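Local structure of DNA protection during starvation protein (Brevibacillus brevis, 1N1Q) at residues A10-R15 with K112-V117; L65-S70 with A121-T126; S70-L75 with L79-I84. The protein forms a hollow twelve-subunit shell that probably oxidises ferrous iron with hydrogen peroxide, stores it as ferric mineral and shields chromosomal DNA during starvation. All blocks are in the same frame, centred on the assembly; numbering follows the deposited sequence.

Contact 1: residues A10-R15 with K112-V117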
loop_
_atom_site.group_PDB
_atom_site.type_symbol
_atom_site.label_atom_id
_atom_site.label_comp_id
_atom_site.label_asym_id
_atom_site.label_seq_id
_atom_site.Cartn_x
_atom_site.Cartn_y
_atom_site.Cartn_z
ATOM N N ALA A 10 -20.514 -3.894 -29.214
ATOM C CA ALA A 10 -19.315 -4.250 -28.467
ATOM C C ALA A 10 -18.072 -4.083 -29.347
ATOM O O ALA A 10 -17.012 -3.678 -28.872
ATOM C CB ALA A 10 -19.410 -5.694 -27.948
ATOM N N VAL A 11 -18.202 -4.383 -30.634
ATOM C CA VAL A 11 -17.069 -4.242 -31.550
ATOM C C VAL A 11 -16.670 -2.772 -31.711
ATOM O O VAL A 11 -15.494 -2.429 -31.667
ATOM C CB VAL A 11 -17.387 -4.827 -32.942
ATOM C CG1 VAL A 11 -16.244 -4.533 -33.910
ATOM C CG2 VAL A 11 -17.594 -6.319 -32.830
ATOM N N LEU A 12 -17.657 -1.903 -31.889
ATOM C CA LEU A 12 -17.381 -0.485 -32.053
ATOM C C LEU A 12 -16.833 0.103 -30.761
ATOM O O LEU A 12 -15.992 1.002 -30.782
ATOM C CB LEU A 12 -18.652 0.251 -32.477
ATOM C CG LEU A 12 -19.074 -0.108 -33.906
ATOM C CD1 LEU A 12 -20.413 0.524 -34.226
ATOM C CD2 LEU A 12 -18.002 0.373 -34.880
ATOM N N LEU A 13 -17.316 -0.408 -29.634
ATOM C CA LEU A 13 -16.842 0.041 -28.333
ATOM C C LEU A 13 -15.366 -0.340 -28.185
ATOM O O LEU A 13 -14.543 0.478 -27.785
ATOM C CB LEU A 13 -17.676 -0.619 -27.226
ATOM C CG LEU A 13 -18.499 0.250 -26.255
ATOM C CD1 LEU A 13 -18.857 1.582 -26.883
ATOM C CD2 LEU A 13 -19.746 -0.517 -25.850
ATOM N N ASN A 14 -15.039 -1.585 -28.514
ATOM C CA ASN A 14 -13.661 -2.065 -28.406
ATOM C C ASN A 14 -12.706 -1.318 -29.326
ATOM O O ASN A 14 -11.509 -1.237 -29.058
ATOM C CB ASN A 14 -13.586 -3.574 -28.681
ATOM C CG ASN A 14 -13.826 -4.404 -27.427
ATOM O OD1 ASN A 14 -13.420 -4.010 -26.337
ATOM N ND2 ASN A 14 -14.463 -5.565 -27.578
ATOM N N ARG A 15 -13.238 -0.773 -30.411
ATOM C CA ARG A 15 -12.434 -0.008 -31.356
ATOM C C ARG A 15 -11.918 1.228 -30.622
ATOM O O ARG A 15 -10.779 1.649 -30.807
ATOM C CB ARG A 15 -13.298 0.416 -32.536
ATOM C CG ARG A 15 -12.565 0.494 -33.857
ATOM C CD ARG A 15 -11.837 1.808 -34.045
ATOM N NE ARG A 15 -11.794 2.157 -35.463
ATOM C CZ ARG A 15 -12.880 2.360 -36.205
ATOM N NH1 ARG A 15 -14.089 2.254 -35.661
ATOM N NH2 ARG A 15 -12.764 2.654 -37.495
ATOM N N LYS A 112 -19.353 9.548 -33.786
ATOM C CA LYS A 112 -20.666 9.818 -34.373
ATOM C C LYS A 112 -21.208 8.549 -35.031
ATOM O O LYS A 112 -22.381 8.214 -34.887
ATOM C CB LYS A 112 -20.576 10.942 -35.412
ATOM C CG LYS A 112 -20.325 12.328 -34.826
ATOM C CD LYS A 112 -20.180 13.359 -35.926
ATOM C CE LYS A 112 -19.855 14.735 -35.360
ATOM N NZ LYS A 112 -19.520 15.709 -36.435
ATOM N N VAL A 113 -20.347 7.843 -35.755
ATOM C CA VAL A 113 -20.752 6.608 -36.418
ATOM C C VAL A 113 -21.145 5.532 -35.403
ATOM O O VAL A 113 -22.176 4.877 -35.553
ATOM C CB VAL A 113 -19.611 6.057 -37.314
ATOM C CG1 VAL A 113 -19.914 4.617 -37.736
ATOM C CG2 VAL A 113 -19.450 6.935 -38.549
ATOM N N ALA A 114 -20.323 5.359 -34.371
ATOM C CA ALA A 114 -20.589 4.363 -33.339
ATOM C C ALA A 114 -21.895 4.642 -32.599
ATOM O O ALA A 114 -22.653 3.720 -32.288
ATOM C CB ALA A 114 -19.424 4.315 -32.354
ATOM N N ARG A 115 -22.148 5.910 -32.303
ATOM C CA ARG A 115 -23.371 6.284 -31.603
ATOM C C ARG A 115 -24.580 5.908 -32.452
ATOM O O ARG A 115 -25.562 5.369 -31.942
ATOM C CB ARG A 115 -23.381 7.782 -31.317
ATOM C CG ARG A 115 -22.394 8.223 -30.237
ATOM C CD ARG A 115 -22.291 9.738 -30.233
ATOM N NE ARG A 115 -23.611 10.324 -30.427
ATOM C CZ ARG A 115 -23.872 11.351 -31.229
ATOM N NH1 ARG A 115 -22.901 11.935 -31.918
ATOM N NH2 ARG A 115 -25.124 11.762 -31.383
ATOM N N ASP A 116 -24.499 6.189 -33.750
ATOM C CA ASP A 116 -25.600 5.873 -34.647
ATOM C C ASP A 116 -25.880 4.378 -34.656
ATOM O O ASP A 116 -27.028 3.945 -34.676
ATOM C CB ASP A 116 -25.304 6.344 -36.066
ATOM C CG ASP A 116 -26.366 5.892 -37.055
ATOM O OD1 ASP A 116 -26.120 4.913 -37.783
ATOM O OD2 ASP A 116 -27.449 6.505 -37.086
ATOM N N VAL A 117 -24.820 3.584 -34.635
ATOM C CA VAL A 117 -24.971 2.141 -34.621
ATOM C C VAL A 117 -25.554 1.676 -33.289
ATOM O O VAL A 117 -26.398 0.775 -33.260
ATOM C CB VAL A 117 -23.618 1.443 -34.858
ATOM C CG1 VAL A 117 -23.742 -0.043 -34.570
ATOM C CG2 VAL A 117 -23.175 1.652 -36.290
#
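Leu12 sets its CD1 methyl end-on against the isopropyl group of Val117, and the two side chains cross at about a right angle. That one methyl touches all three side-chain carbons of the valine: it is 3.4 Å from Val117 CB, and Val117 CG1 is equally near. The second valine methyl, CG2, lies 3.6 Å from Leu12 CD1, so both prongs of the fork take part. The first two separations are shorter than usual carbon-carbon van der Waals contact, a sign of tight packing. Leu12 reaches this place because its CG stands beside the backbone N, opposite the carbonyl carbon (chi1 -70°), and because chi2 then stretches the CD1 branch away from its own helix. A turn back along the other helix, Ala114 is met twice: its CB faces Leu12 CB at 4.1 Å, and its CA lies 3.9 Å from the end of the leucine side chain at Leu12 CD1. The segments belong to helices 4-33 and 93-120, two long members of the four-helix bundle that defines the ferritin-like fold, and they run antiparallel here. Within residues 10-15 and 112-117 the nearest CA atoms are those of Leu12 and Ala114, 6.0 Å apart. Alanine suits such an approach, since a single methyl adds little bulk, whereas the longer leucine spans the wider separation to Val117. Valine, branched at CB, offers a broad and rather rigid hydrocarbon surface on which a methyl can rest. No hydrogen bond joins the segments, so they meet here through apolar surfaces. On another face of helix 4-33, Leu13 packs on Thr126 and Leu130 of helix 124-148 and on Val64 of helix 39-66. Arg115, whose side chain leaves in a different direction, forms a salt bridge with Glu134.

Contact 2: residues L65-S70 with A121-T126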
loop_
_atom_site.group_PDB
_atom_site.type_symbol
_atom_site.label_atom_id
_atom_site.label_comp_id
_atom_site.label_asym_id
_atom_site.label_seq_id
_atom_site.Cartn_x
_atom_site.Cartn_y
_atom_site.Cartn_z
ATOM N N LEU A 65 -18.309 -4.955 -21.093
ATOM C CA LEU A 65 -18.659 -6.032 -20.177
ATOM C C LEU A 65 -20.138 -5.960 -19.782
ATOM O O LEU A 65 -20.813 -6.981 -19.688
ATOM C CB LEU A 65 -17.794 -5.948 -18.916
ATOM C CG LEU A 65 -16.298 -6.256 -19.062
ATOM C CD1 LEU A 65 -15.533 -5.696 -17.874
ATOM C CD2 LEU A 65 -16.103 -7.760 -19.170
ATOM N N SER A 66 -20.628 -4.744 -19.554
ATOM C CA SER A 66 -22.011 -4.523 -19.161
ATOM C C SER A 66 -23.024 -4.940 -20.221
ATOM O O SER A 66 -24.188 -5.173 -19.893
ATOM C CB SER A 66 -22.223 -3.054 -18.797
ATOM O OG SER A 66 -21.473 -2.721 -17.642
ATOM N N ILE A 67 -22.599 -5.036 -21.479
ATOM C CA ILE A 67 -23.526 -5.457 -22.521
ATOM C C ILE A 67 -23.238 -6.886 -22.987
ATOM O O ILE A 67 -23.770 -7.332 -23.997
ATOM C CB ILE A 67 -23.501 -4.503 -23.744
ATOM C CG1 ILE A 67 -22.089 -4.434 -24.334
ATOM C CG2 ILE A 67 -24.025 -3.130 -23.338
ATOM C CD1 ILE A 67 -22.063 -3.855 -25.754
ATOM N N GLY A 68 -22.374 -7.586 -22.258
ATOM C CA GLY A 68 -22.073 -8.964 -22.604
ATOM C C GLY A 68 -20.883 -9.279 -23.490
ATOM O O GLY A 68 -20.717 -10.426 -23.898
ATOM N N GLY A 69 -20.045 -8.292 -23.788
ATOM C CA GLY A 69 -18.887 -8.563 -24.621
ATOM C C GLY A 69 -17.615 -8.701 -23.806
ATOM O O GLY A 69 -17.646 -8.671 -22.580
ATOM N N SER A 70 -16.494 -8.866 -24.494
ATOM C CA SER A 70 -15.193 -8.963 -23.851
ATOM C C SER A 70 -14.362 -7.813 -24.391
ATOM O O SER A 70 -14.233 -7.649 -25.601
ATOM C CB SER A 70 -14.516 -10.297 -24.167
ATOM O OG SER A 70 -14.993 -11.325 -23.313
ATOM N N ALA A 121 -29.322 -0.112 -32.425
ATOM C CA ALA A 121 -29.434 -1.371 -31.707
ATOM C C ALA A 121 -30.194 -1.110 -30.413
ATOM O O ALA A 121 -30.248 -1.960 -29.533
ATOM C CB ALA A 121 -28.053 -1.928 -31.402
ATOM N N ASP A 122 -30.777 0.080 -30.318
ATOM C CA ASP A 122 -31.517 0.493 -29.137
ATOM C C ASP A 122 -30.641 0.404 -27.887
ATOM O O ASP A 122 -31.105 0.027 -26.809
ATOM C CB ASP A 122 -32.780 -0.352 -28.966
ATOM C CG ASP A 122 -33.801 -0.108 -30.075
ATOM O OD1 ASP A 122 -33.975 1.062 -30.470
ATOM O OD2 ASP A 122 -34.420 -1.082 -30.547
ATOM N N ASP A 123 -29.366 0.743 -28.043
ATOM C CA ASP A 123 -28.434 0.737 -26.924
ATOM C C ASP A 123 -28.086 2.204 -26.656
ATOM O O ASP A 123 -26.981 2.667 -26.963
ATOM C CB ASP A 123 -27.172 -0.057 -27.267
ATOM C CG ASP A 123 -26.225 -0.179 -26.081
ATOM O OD1 ASP A 123 -26.498 0.469 -25.045
ATOM O OD2 ASP A 123 -25.216 -0.904 -26.186
ATOM N N GLU A 124 -29.055 2.922 -26.097
ATOM C CA GLU A 124 -28.915 4.338 -25.790
ATOM C C GLU A 124 -27.852 4.625 -24.737
ATOM O O GLU A 124 -27.180 5.656 -24.796
ATOM C CB GLU A 124 -30.249 4.889 -25.305
ATOM C CG GLU A 124 -30.739 6.125 -26.037
ATOM C CD GLU A 124 -31.146 5.836 -27.472
ATOM O OE1 GLU A 124 -31.685 4.732 -27.728
ATOM O OE2 GLU A 124 -30.942 6.718 -28.336
ATOM N N ALA A 125 -27.703 3.720 -23.774
ATOM C CA ALA A 125 -26.708 3.895 -22.715
ATOM C C ALA A 125 -25.318 3.964 -23.332
ATOM O O ALA A 125 -24.481 4.775 -22.919
ATOM C CB ALA A 125 -26.783 2.741 -21.725
ATOM N N THR A 126 -25.066 3.110 -24.320
ATOM C CA THR A 126 -23.768 3.116 -24.975
ATOM C C THR A 126 -23.600 4.414 -25.766
ATOM O O THR A 126 -22.549 5.055 -25.704
ATOM C CB THR A 126 -23.612 1.920 -25.924
ATOM O OG1 THR A 126 -23.491 0.719 -25.150
ATOM C CG2 THR A 126 -22.384 2.094 -26.814
#
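Asp123, the N-cap of helix 124-148, faces Ile67, the first residue past the helical end of 39-66, so the contact joins the start of one bundle helix to the finish of another. Ile67 CG2 lies 3.8 Å from Asp123 OD2, and the two side chains cross at about a right angle. The same methyl comes within 4.3 Å of Thr126 OG1. Ile67 holds CG1 in the crowded position between backbone N and carbonyl carbon (chi1 59°), with CG2 turned to the carboxylate. Behind it the helix ends in a Schellman motif whose positive-phi residue is Gly68, where a side chain would be jammed against the preceding carbonyl oxygen.

Both carboxylate oxygens of Asp123 are engaged. Thr126 N donates to OD1 of Asp123 at 3.1 Å, closing the capping bond, and the hydroxyl OG1 of Thr126 donates to Asp123 OD2 at 2.6 Å; each donor approaches from well above the carboxylate plane. Arg63 ties the pair to helix 39-66, its NH2 in a salt bridge with Asp123 OD1 and its NE bonded to Thr126 OG1. With an alanine here, Thr126 N would probably lose its capping acceptor, Thr126 OG1 the acceptor at OD2, and the Arg63 guanidinium this counter-charge. Aspartate suits the site because its short arm can turn back onto the first helical turn. With an arginine and a helix N-terminus beside it, the carboxylate is likely to remain ionised, while Ile67 gives one side of it an apolar neighbour.

Contact 3: residues S70-L75 with L79-I84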
loop_
_atom_site.group_PDB
_atom_site.type_symbol
_atom_site.label_atom_id
_atom_site.label_comp_id
_atom_site.label_asym_id
_atom_site.label_seq_id
_atom_site.Cartn_x
_atom_site.Cartn_y
_atom_site.Cartn_z
ATOM N N SER A 70 -16.494 -8.866 -24.494
ATOM C CA SER A 70 -15.193 -8.963 -23.851
ATOM C C SER A 70 -14.362 -7.813 -24.391
ATOM O O SER A 70 -14.233 -7.649 -25.601
ATOM C CB SER A 70 -14.516 -10.297 -24.167
ATOM O OG SER A 70 -14.993 -11.325 -23.313
ATOM N N PRO A 71 -13.797 -6.993 -23.492
ATOM C CA PRO A 71 -12.978 -5.844 -23.881
ATOM C C PRO A 71 -11.599 -6.154 -24.424
ATOM O O PRO A 71 -10.959 -7.122 -24.017
ATOM C CB PRO A 71 -12.887 -5.039 -22.595
ATOM C CG PRO A 71 -12.782 -6.141 -21.563
ATOM C CD PRO A 71 -13.872 -7.105 -22.021
ATOM N N ILE A 72 -11.136 -5.322 -25.347
ATOM C CA ILE A 72 -9.803 -5.517 -25.871
ATOM C C ILE A 72 -8.902 -5.196 -24.693
ATOM O O ILE A 72 -9.017 -4.132 -24.065
ATOM C CB ILE A 72 -9.596 -4.634 -27.105
ATOM C CG1 ILE A 72 -10.155 -5.429 -28.305
ATOM C CG2 ILE A 72 -8.115 -4.193 -27.258
ATOM C CD1 ILE A 72 -10.318 -4.625 -29.575
ATOM N N ALA A 73 -8.028 -6.146 -24.373
ATOM C CA ALA A 73 -7.164 -5.991 -23.221
ATOM C C ALA A 73 -5.733 -6.492 -23.363
ATOM O O ALA A 73 -5.211 -7.166 -22.479
ATOM C CB ALA A 73 -7.831 -6.649 -22.007
ATOM N N THR A 74 -5.111 -6.160 -24.487
ATOM C CA THR A 74 -3.720 -6.503 -24.755
ATOM C C THR A 74 -3.236 -5.393 -25.663
ATOM O O THR A 74 -4.047 -4.745 -26.334
ATOM C CB THR A 74 -3.545 -7.852 -25.497
ATOM O OG1 THR A 74 -4.162 -7.771 -26.787
ATOM C CG2 THR A 74 -4.148 -9.000 -24.688
ATOM N N LEU A 75 -1.930 -5.150 -25.674
ATOM C CA LEU A 75 -1.379 -4.110 -26.526
ATOM C C LEU A 75 -1.435 -4.568 -27.972
ATOM O O LEU A 75 -1.655 -3.764 -28.878
ATOM C CB LEU A 75 0.071 -3.803 -26.139
ATOM C CG LEU A 75 0.349 -3.391 -24.693
ATOM C CD1 LEU A 75 1.753 -2.804 -24.616
ATOM C CD2 LEU A 75 -0.678 -2.364 -24.225
ATOM N N LEU A 79 -3.236 -2.350 -30.846
ATOM C CA LEU A 79 -2.516 -1.896 -32.030
ATOM C C LEU A 79 -3.224 -2.360 -33.289
ATOM O O LEU A 79 -3.313 -1.630 -34.273
ATOM C CB LEU A 79 -1.094 -2.466 -32.037
ATOM C CG LEU A 79 -0.059 -1.692 -31.230
ATOM C CD1 LEU A 79 1.253 -2.457 -31.185
ATOM C CD2 LEU A 79 0.129 -0.324 -31.878
ATOM N N GLU A 80 -3.713 -3.592 -33.240
ATOM C CA GLU A 80 -4.403 -4.208 -34.358
ATOM C C GLU A 80 -5.703 -3.500 -34.731
ATOM O O GLU A 80 -5.970 -3.263 -35.910
ATOM C CB GLU A 80 -4.690 -5.671 -34.019
ATOM C CG GLU A 80 -5.478 -6.394 -35.071
ATOM C CD GLU A 80 -4.785 -7.637 -35.550
ATOM O OE1 GLU A 80 -4.836 -8.655 -34.830
ATOM O OE2 GLU A 80 -4.178 -7.591 -36.643
ATOM N N GLU A 81 -6.504 -3.157 -33.727
ATOM C CA GLU A 81 -7.800 -2.534 -33.964
ATOM C C GLU A 81 -7.852 -1.011 -33.980
ATOM O O GLU A 81 -8.769 -0.436 -34.560
ATOM C CB GLU A 81 -8.806 -3.061 -32.936
ATOM C CG GLU A 81 -9.034 -4.566 -32.991
ATOM C CD GLU A 81 -9.464 -5.037 -34.368
ATOM O OE1 GLU A 81 -10.235 -4.311 -35.020
ATOM O OE2 GLU A 81 -9.043 -6.133 -34.795
ATOM N N ALA A 82 -6.881 -0.358 -33.353
ATOM C CA ALA A 82 -6.875 1.104 -33.302
ATOM C C ALA A 82 -6.717 1.770 -34.666
ATOM O O ALA A 82 -5.997 1.273 -35.536
ATOM C CB ALA A 82 -5.765 1.589 -32.372
ATOM N N SER A 83 -7.397 2.901 -34.843
ATOM C CA SER A 83 -7.310 3.668 -36.077
ATOM C C SER A 83 -6.305 4.785 -35.828
ATOM O O SER A 83 -5.850 5.459 -36.753
ATOM C CB SER A 83 -8.675 4.258 -36.456
ATOM O OG SER A 83 -9.209 5.036 -35.409
ATOM N N ILE A 84 -5.956 4.967 -34.558
ATOM C CA ILE A 84 -4.991 5.983 -34.159
ATOM C C ILE A 84 -3.545 5.470 -34.324
ATOM O O ILE A 84 -3.235 4.357 -33.908
ATOM C CB ILE A 84 -5.227 6.403 -32.686
ATOM C CG1 ILE A 84 -6.671 6.896 -32.523
ATOM C CG2 ILE A 84 -4.194 7.445 -32.272
ATOM C CD1 ILE A 84 -6.824 8.236 -31.872
#
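Leu75 O accepts a nearly straight hydrogen bond from Leu79 N, 2.9 Å long with an angle of 167° at the hydrogen. The leucine that supplies the N-H also bends its side chain over the acceptor: Leu79 CB and CG are both 3.5 Å from Leu75 O. CG of Leu79 stands beside its own backbone N (chi1 -84°), which brings the foot of the side chain across the oxygen. Elsewhere in the contact, the CD1 methyl of Ile72 rests on the aliphatic part of Glu81, 3.6 Å from Glu81 CG, and the two chains cross at about a right angle. Isoleucine suits its place because its long apolar branch can reach the methylenes of Glu81. Glutamate is tolerated at this exposed edge because those methylenes can meet a hydrocarbon partner while a bend at chi2 (-56°) carries the carboxylate away from the isoleucine.

The bonded pair spans one turn of helix 75-81, the short helix that Dps proteins carry in the connection between the second and third long helices of the bundle. Thr74 is its N-cap, a role that suits a short hydroxyl side chain, and its OG1 takes the N-H of Ala77. A second subunit lies against the start of this helix, where Glu86 OE2 of that subunit accepts from Leu75 N and Asn29 ND2 of that subunit bonds to Ala73 O.

Along the chain the segments come in the order 10-15, 65-70, 70-75, 79-84, 112-117 and 121-126, so contacts 1 and 2 interleave and contact 3 falls between their halves. Contacts 1 and 2, with centres about 10 Å apart, involve all four long helices of one bundle; contact 3 lies about 14 Å from contact 1 and 18 Å from contact 2, centre to centre, and shares Ser70 with the latter. Asn14 joins the three: its OD1 probably accepts from Ile72 N at 2.8 Å, and its ND2 probably donates to Ser70 O. The connection leaving helix 39-66 is thereby fastened to helix 4-33 of its own chain, while also packing against a second subunit.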